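Local coordinates for endo-pectate lyase (Erwinia chrysanthemi, PDB 3B4N), which cleaves polygalacturonate by calcium-dependent elimination and probably also depolymerises highly methylated pectins in an endo manner, at residues 226-231 and 249-254; 258-263 and 285-290. One frame throughout, in Å; residues are numbered along the deposited sequence.

Contact 1 of 2, residues 226-231 and 249-254; sequences LQHNSK and KLWRSC
His228 and Trp251 meet rim to rim on the inward face shared by two parallel strands. Trp251 NE1 donates to His228 ND1 over 3.0 Å; each nitrogen lies near the plane of the other's ring, although the two planes stand 79° apart. Both side chains project from the same face of the sheet, His228 with CG anti to its backbone N (chi1 -168°). With ND1 accepting from the indole, His228 NE2 pairs with Ser233 OG, so both ring nitrogens are engaged and the rotation of the imidazole is fixed. Beside them Leu226 CB lies 4.1 Å from Trp251 CD1, and Leu226 CD1 reaches Leu250 CD1 at 4.0 Å, the two leucines running side by side. Four backbone bonds zip the strands together, from Leu226 N to Leu250 O (2.8 Å) to the straight Cys254 N to His228 O (169° at the hydrogen). Residues 226-228 and 251-253 are thus neighbouring rungs of the right-handed parallel beta-helix of pectate lyases, with Leu226, His228, Trp251 and Ser253 facing its buried interior, where Trp251 also touches Leu266 and Val283. The other face is looser and partly exposed. Gln227 and Arg252 both start from it, but Gln227 folds back toward Cys254 while Arg252 leads away, its NH2 bonded to Asn284 OD1. At the strand ends Cys254 CB sits 3.5 Å from Asn229 ND2; Asn229 OD1 is bonded to Asn200 ND2, and Cys254 SG is held in a disulfide with Cys257. The side chain of Gln227 lies about 5 Å from a bound zinc ion (nearest atoms).

Contact 2 of 2, residues 258-263 and 285-290; sequences SNNGGP and RNYGDV
Tyr287 turns its ring against the backbone of Gly261 with CG anti to the carbonyl carbon (chi1 -71°), and chi2 of 151° presents a face to that glycine. Gly261 CA stands over the ring centre, 3.6 Å from the centroid and 8° off the normal, a CH-pi contact. The side chains of Asn260 and Tyr287 cross at about a right angle, with Asn260 CG 3.8 Å from Tyr287 CE1. Further along, Tyr287 O receives CA-H contacts from Gly262 CA at 3.6 Å and from Pro263 CA at 3.3 Å. The backbone is close here: Gly262 CA lies 4.2 Å from Asp289 OD1, and Pro263, which follows a cis peptide, has CB 3.3 Å from Gly288 O. A water lies 2.8 Å from both Gly261 O and Asp289 OD1, bridging the segments. That carboxylate is further gripped by Arg264 N at OD1 and by Asn284 N and, probably, Ser253 OG at OD2. Tyr287 ends a short 3-10 segment after strand 276-284, next to Val316, and packs on the loop that leads from strand 246-253 into strand 264-268, beside the start of strand 290-298.

How the contacts relate
From the N terminus, the two contacts follow in series. Contact 1 closes first: after residues 226-231 the chain runs through strands 233-238 and 241-244 and returns at 249-254, one turn of the beta-helix on. Contact 2 opens a few residues later at 258-263, and strands 264-268, 271-274 and 276-284 carry the chain to 285-290, closing the next turn between loops. The loops neither nest nor cross. The contact centres are 11 Å apart and the two touch directly, Lys231 NZ lying 2.9 Å from Asn259 O. The paired strands of one sheet are thereby joined to the loops leading out of it into the next strands, 264-268 and 290-298.

Contact 1 of 2, residues 226-231 and 249-254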
loop_
_atom_site.group_PDB
_atom_site.type_symbol
_atom_site.label_atom_id
_atom_site.label_comp_id
_atom_site.label_asym_id
_atom_site.label_seq_id
_atom_site.Cartn_x
_atom_site.Cartn_y
_atom_site.Cartn_z
ATOM N N LEU A 226 -1.859 7.477 -0.690
ATOM C CA LEU A 226 -2.036 7.782 0.725
ATOM C C LEU A 226 -2.227 9.283 0.951
ATOM O O LEU A 226 -1.374 10.100 0.581
ATOM C CB LEU A 226 -0.819 7.271 1.523
ATOM C CG LEU A 226 -0.461 5.794 1.290
ATOM C CD1 LEU A 226 0.860 5.447 1.984
ATOM C CD2 LEU A 226 -1.579 4.903 1.794
ATOM N N GLN A 227 -3.369 9.638 1.537
ATOM C CA GLN A 227 -3.692 11.030 1.845
ATOM C C GLN A 227 -3.436 11.224 3.337
ATOM O O GLN A 227 -3.785 10.366 4.142
ATOM C CB GLN A 227 -5.160 11.307 1.511
ATOM C CG GLN A 227 -5.646 12.718 1.839
ATOM C CD GLN A 227 -4.936 13.798 1.041
ATOM O OE1 GLN A 227 -4.403 13.549 -0.041
ATOM N NE2 GLN A 227 -4.945 15.016 1.571
ATOM N N HIS A 228 -2.835 12.343 3.705
ATOM C CA HIS A 228 -2.488 12.581 5.105
ATOM C C HIS A 228 -2.971 13.970 5.513
ATOM O O HIS A 228 -2.450 14.990 5.034
ATOM C CB HIS A 228 -0.964 12.426 5.221
ATOM C CG HIS A 228 -0.441 12.353 6.619
ATOM N ND1 HIS A 228 0.748 11.719 6.914
ATOM C CD2 HIS A 228 -0.872 12.907 7.778
ATOM C CE1 HIS A 228 1.027 11.891 8.196
ATOM N NE2 HIS A 228 0.060 12.607 8.741
ATOM N N ASN A 229 -3.976 13.986 6.391
ATOM C CA ASN A 229 -4.618 15.221 6.854
ATOM C C ASN A 229 -4.333 15.638 8.288
ATOM O O ASN A 229 -4.310 16.832 8.593
ATOM C CB ASN A 229 -6.140 15.100 6.726
ATOM C CG ASN A 229 -6.596 14.776 5.321
ATOM O OD1 ASN A 229 -7.534 13.998 5.132
ATOM N ND2 ASN A 229 -5.955 15.375 4.332
ATOM N N SER A 230 -4.178 14.676 9.189
ATOM C CA SER A 230 -3.918 15.051 10.573
ATOM C C SER A 230 -2.525 15.660 10.705
ATOM O O SER A 230 -1.715 15.590 9.776
ATOM C CB SER A 230 -4.045 13.831 11.486
ATOM O OG SER A 230 -3.159 12.815 11.066
ATOM N N LYS A 231 -2.255 16.268 11.859
ATOM C CA LYS A 231 -0.960 16.890 12.140
ATOM C C LYS A 231 -0.285 16.183 13.317
ATOM O O LYS A 231 -0.943 15.485 14.088
ATOM C CB LYS A 231 -1.136 18.378 12.473
ATOM C CG LYS A 231 -1.947 19.153 11.444
ATOM C CD LYS A 231 -2.294 20.546 11.944
ATOM C CE LYS A 231 -3.299 21.216 11.024
ATOM N NZ LYS A 231 -3.890 22.432 11.657
ATOM N N LYS A 249 0.844 9.678 -7.082
ATOM C CA LYS A 249 1.909 9.725 -6.089
ATOM C C LYS A 249 1.582 8.793 -4.939
ATOM O O LYS A 249 0.427 8.423 -4.736
ATOM C CB LYS A 249 2.144 11.153 -5.579
ATOM C CG LYS A 249 0.953 11.831 -4.974
ATOM C CD LYS A 249 1.349 13.187 -4.359
ATOM C CE LYS A 249 1.864 14.182 -5.399
ATOM N NZ LYS A 249 0.814 14.612 -6.373
ATOM N N LEU A 250 2.606 8.389 -4.199
ATOM C CA LEU A 250 2.404 7.487 -3.076
ATOM C C LEU A 250 1.795 8.180 -1.870
ATOM O O LEU A 250 0.847 7.671 -1.274
ATOM C CB LEU A 250 3.736 6.853 -2.669
ATOM C CG LEU A 250 3.751 6.016 -1.382
ATOM C CD1 LEU A 250 2.815 4.813 -1.503
ATOM C CD2 LEU A 250 5.178 5.573 -1.106
ATOM N N TRP A 251 2.317 9.352 -1.524
ATOM C CA TRP A 251 1.852 10.057 -0.332
ATOM C C TRP A 251 1.886 11.552 -0.510
ATOM O O TRP A 251 2.827 12.102 -1.090
ATOM C CB TRP A 251 2.753 9.664 0.846
ATOM C CG TRP A 251 2.553 10.420 2.129
ATOM C CD1 TRP A 251 1.755 10.058 3.185
ATOM C CD2 TRP A 251 3.263 11.589 2.547
ATOM N NE1 TRP A 251 1.942 10.927 4.239
ATOM C CE2 TRP A 251 2.864 11.874 3.874
ATOM C CE3 TRP A 251 4.208 12.421 1.931
ATOM C CZ2 TRP A 251 3.378 12.957 4.596
ATOM C CZ3 TRP A 251 4.718 13.499 2.651
ATOM C CH2 TRP A 251 4.301 13.755 3.970
ATOM N N ARG A 252 0.847 12.208 -0.012
ATOM C CA ARG A 252 0.774 13.655 -0.070
ATOM C C ARG A 252 0.296 14.233 1.251
ATOM O O ARG A 252 -0.745 13.835 1.785
ATOM C CB ARG A 252 -0.179 14.109 -1.178
ATOM C CG ARG A 252 -0.257 15.630 -1.365
ATOM C CD ARG A 252 1.110 16.241 -1.706
ATOM N NE ARG A 252 0.992 17.576 -2.305
ATOM C CZ ARG A 252 1.267 18.722 -1.686
ATOM N NH1 ARG A 252 1.126 19.879 -2.332
ATOM N NH2 ARG A 252 1.693 18.722 -0.431
ATOM N N SER A 253 1.086 15.146 1.796
ATOM C CA SER A 253 0.685 15.864 2.995
ATOM C C SER A 253 -0.318 16.848 2.392
ATOM O O SER A 253 0.010 17.554 1.445
ATOM C CB SER A 253 1.864 16.633 3.570
ATOM O OG SER A 253 1.424 17.525 4.579
ATOM N N CYS A 254 -1.538 16.896 2.913
ATOM C CA CYS A 254 -2.544 17.779 2.337
ATOM C C CYS A 254 -2.011 19.169 1.995
ATOM O O CYS A 254 -1.530 19.890 2.862
ATOM C CB CYS A 254 -3.724 17.906 3.282
ATOM S SG CYS A 254 -5.181 18.572 2.428
#

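Contact 2 of 2, residues 258-263 and 285-290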
loop_
_atom_site.group_PDB
_atom_site.type_symbol
_atom_site.label_atom_id
_atom_site.label_comp_id
_atom_site.label_asym_id
_atom_site.label_seq_id
_atom_site.Cartn_x
_atom_site.Cartn_y
_atom_site.Cartn_z
ATOM N N SER A 258 -8.695 22.554 4.708
ATOM C CA SER A 258 -9.285 23.575 5.557
ATOM C C SER A 258 -8.519 23.297 6.846
ATOM O O SER A 258 -8.237 22.135 7.156
ATOM C CB SER A 258 -10.779 23.322 5.784
ATOM O OG SER A 258 -11.531 23.512 4.599
ATOM N N ASN A 259 -8.168 24.343 7.583
ATOM C CA ASN A 259 -7.423 24.179 8.825
ATOM C C ASN A 259 -6.123 23.405 8.590
ATOM O O ASN A 259 -5.710 22.594 9.420
ATOM C CB ASN A 259 -8.284 23.451 9.861
ATOM C CG ASN A 259 -7.611 23.363 11.216
ATOM O OD1 ASN A 259 -7.112 24.361 11.736
ATOM N ND2 ASN A 259 -7.598 22.167 11.798
ATOM N N ASN A 260 -5.481 23.671 7.455
ATOM C CA ASN A 260 -4.223 23.013 7.094
ATOM C C ASN A 260 -3.089 23.424 8.035
ATOM O O ASN A 260 -3.157 24.448 8.724
ATOM C CB ASN A 260 -3.843 23.375 5.649
ATOM C CG ASN A 260 -2.946 22.334 4.986
ATOM O OD1 ASN A 260 -2.493 22.527 3.852
ATOM N ND2 ASN A 260 -2.701 21.228 5.676
ATOM N N GLY A 261 -2.034 22.619 8.047
ATOM C CA GLY A 261 -0.890 22.887 8.890
ATOM C C GLY A 261 -0.057 21.625 8.994
ATOM O O GLY A 261 -0.273 20.688 8.225
ATOM N N GLY A 262 0.876 21.598 9.941
ATOM C CA GLY A 262 1.723 20.431 10.112
ATOM C C GLY A 262 2.252 20.316 11.525
ATOM O O GLY A 262 1.710 20.936 12.441
ATOM N N PRO A 263 3.323 19.538 11.737
ATOM C CA PRO A 263 4.032 18.782 10.700
ATOM C C PRO A 263 3.394 17.436 10.409
ATOM O O PRO A 263 2.719 16.865 11.263
ATOM C CB PRO A 263 5.419 18.613 11.298
ATOM C CG PRO A 263 5.107 18.427 12.764
ATOM C CD PRO A 263 4.045 19.476 13.023
ATOM N N ARG A 285 7.017 21.982 3.049
ATOM C CA ARG A 285 8.148 22.339 3.889
ATOM C C ARG A 285 7.884 23.487 4.851
ATOM O O ARG A 285 8.498 23.549 5.913
ATOM C CB ARG A 285 9.387 22.617 3.041
ATOM C CG ARG A 285 9.379 23.916 2.288
ATOM C CD ARG A 285 10.640 23.996 1.449
ATOM N NE ARG A 285 10.821 25.316 0.863
ATOM C CZ ARG A 285 11.545 25.556 -0.226
ATOM N NH1 ARG A 285 12.158 24.560 -0.857
ATOM N NH2 ARG A 285 11.646 26.798 -0.689
ATOM N N ASN A 286 6.967 24.383 4.498
ATOM C CA ASN A 286 6.659 25.501 5.386
ATOM C C ASN A 286 5.921 25.064 6.654
ATOM O O ASN A 286 5.869 25.811 7.631
ATOM C CB ASN A 286 5.840 26.563 4.640
ATOM C CG ASN A 286 4.528 26.023 4.111
ATOM O OD1 ASN A 286 4.495 24.991 3.439
ATOM N ND2 ASN A 286 3.435 26.717 4.413
ATOM N N TYR A 287 5.366 23.855 6.643
ATOM C CA TYR A 287 4.650 23.340 7.802
ATOM C C TYR A 287 5.488 22.330 8.586
ATOM O O TYR A 287 4.997 21.705 9.526
ATOM C CB TYR A 287 3.330 22.700 7.374
ATOM C CG TYR A 287 2.266 23.681 6.905
ATOM C CD1 TYR A 287 1.316 23.294 5.964
ATOM C CD2 TYR A 287 2.181 24.971 7.435
ATOM C CE1 TYR A 287 0.302 24.151 5.560
ATOM C CE2 TYR A 287 1.166 25.849 7.033
ATOM C CZ TYR A 287 0.233 25.428 6.101
ATOM O OH TYR A 287 -0.797 26.258 5.718
ATOM N N GLY A 288 6.743 22.162 8.179
ATOM C CA GLY A 288 7.642 21.262 8.881
ATOM C C GLY A 288 7.535 19.786 8.555
ATOM O O GLY A 288 8.076 18.958 9.288
ATOM N N ASP A 289 6.846 19.451 7.468
ATOM C CA ASP A 289 6.702 18.047 7.077
ATOM C C ASP A 289 8.052 17.423 6.762
ATOM O O ASP A 289 8.942 18.080 6.221
ATOM C CB ASP A 289 5.870 17.901 5.809
ATOM C CG ASP A 289 4.458 18.410 5.947
ATOM O OD1 ASP A 289 3.999 18.743 7.068
ATOM O OD2 ASP A 289 3.800 18.465 4.896
ATOM N N VAL A 290 8.201 16.142 7.068
ATOM C CA VAL A 290 9.444 15.458 6.739
ATOM C C VAL A 290 9.156 14.065 6.212
ATOM O O VAL A 290 8.447 13.291 6.860
ATOM C CB VAL A 290 10.376 15.304 7.950
ATOM C CG1 VAL A 290 11.695 14.653 7.490
ATOM C CG2 VAL A 290 10.651 16.665 8.585
HETATM O O HOH W 1 1.620 20.016 6.274
#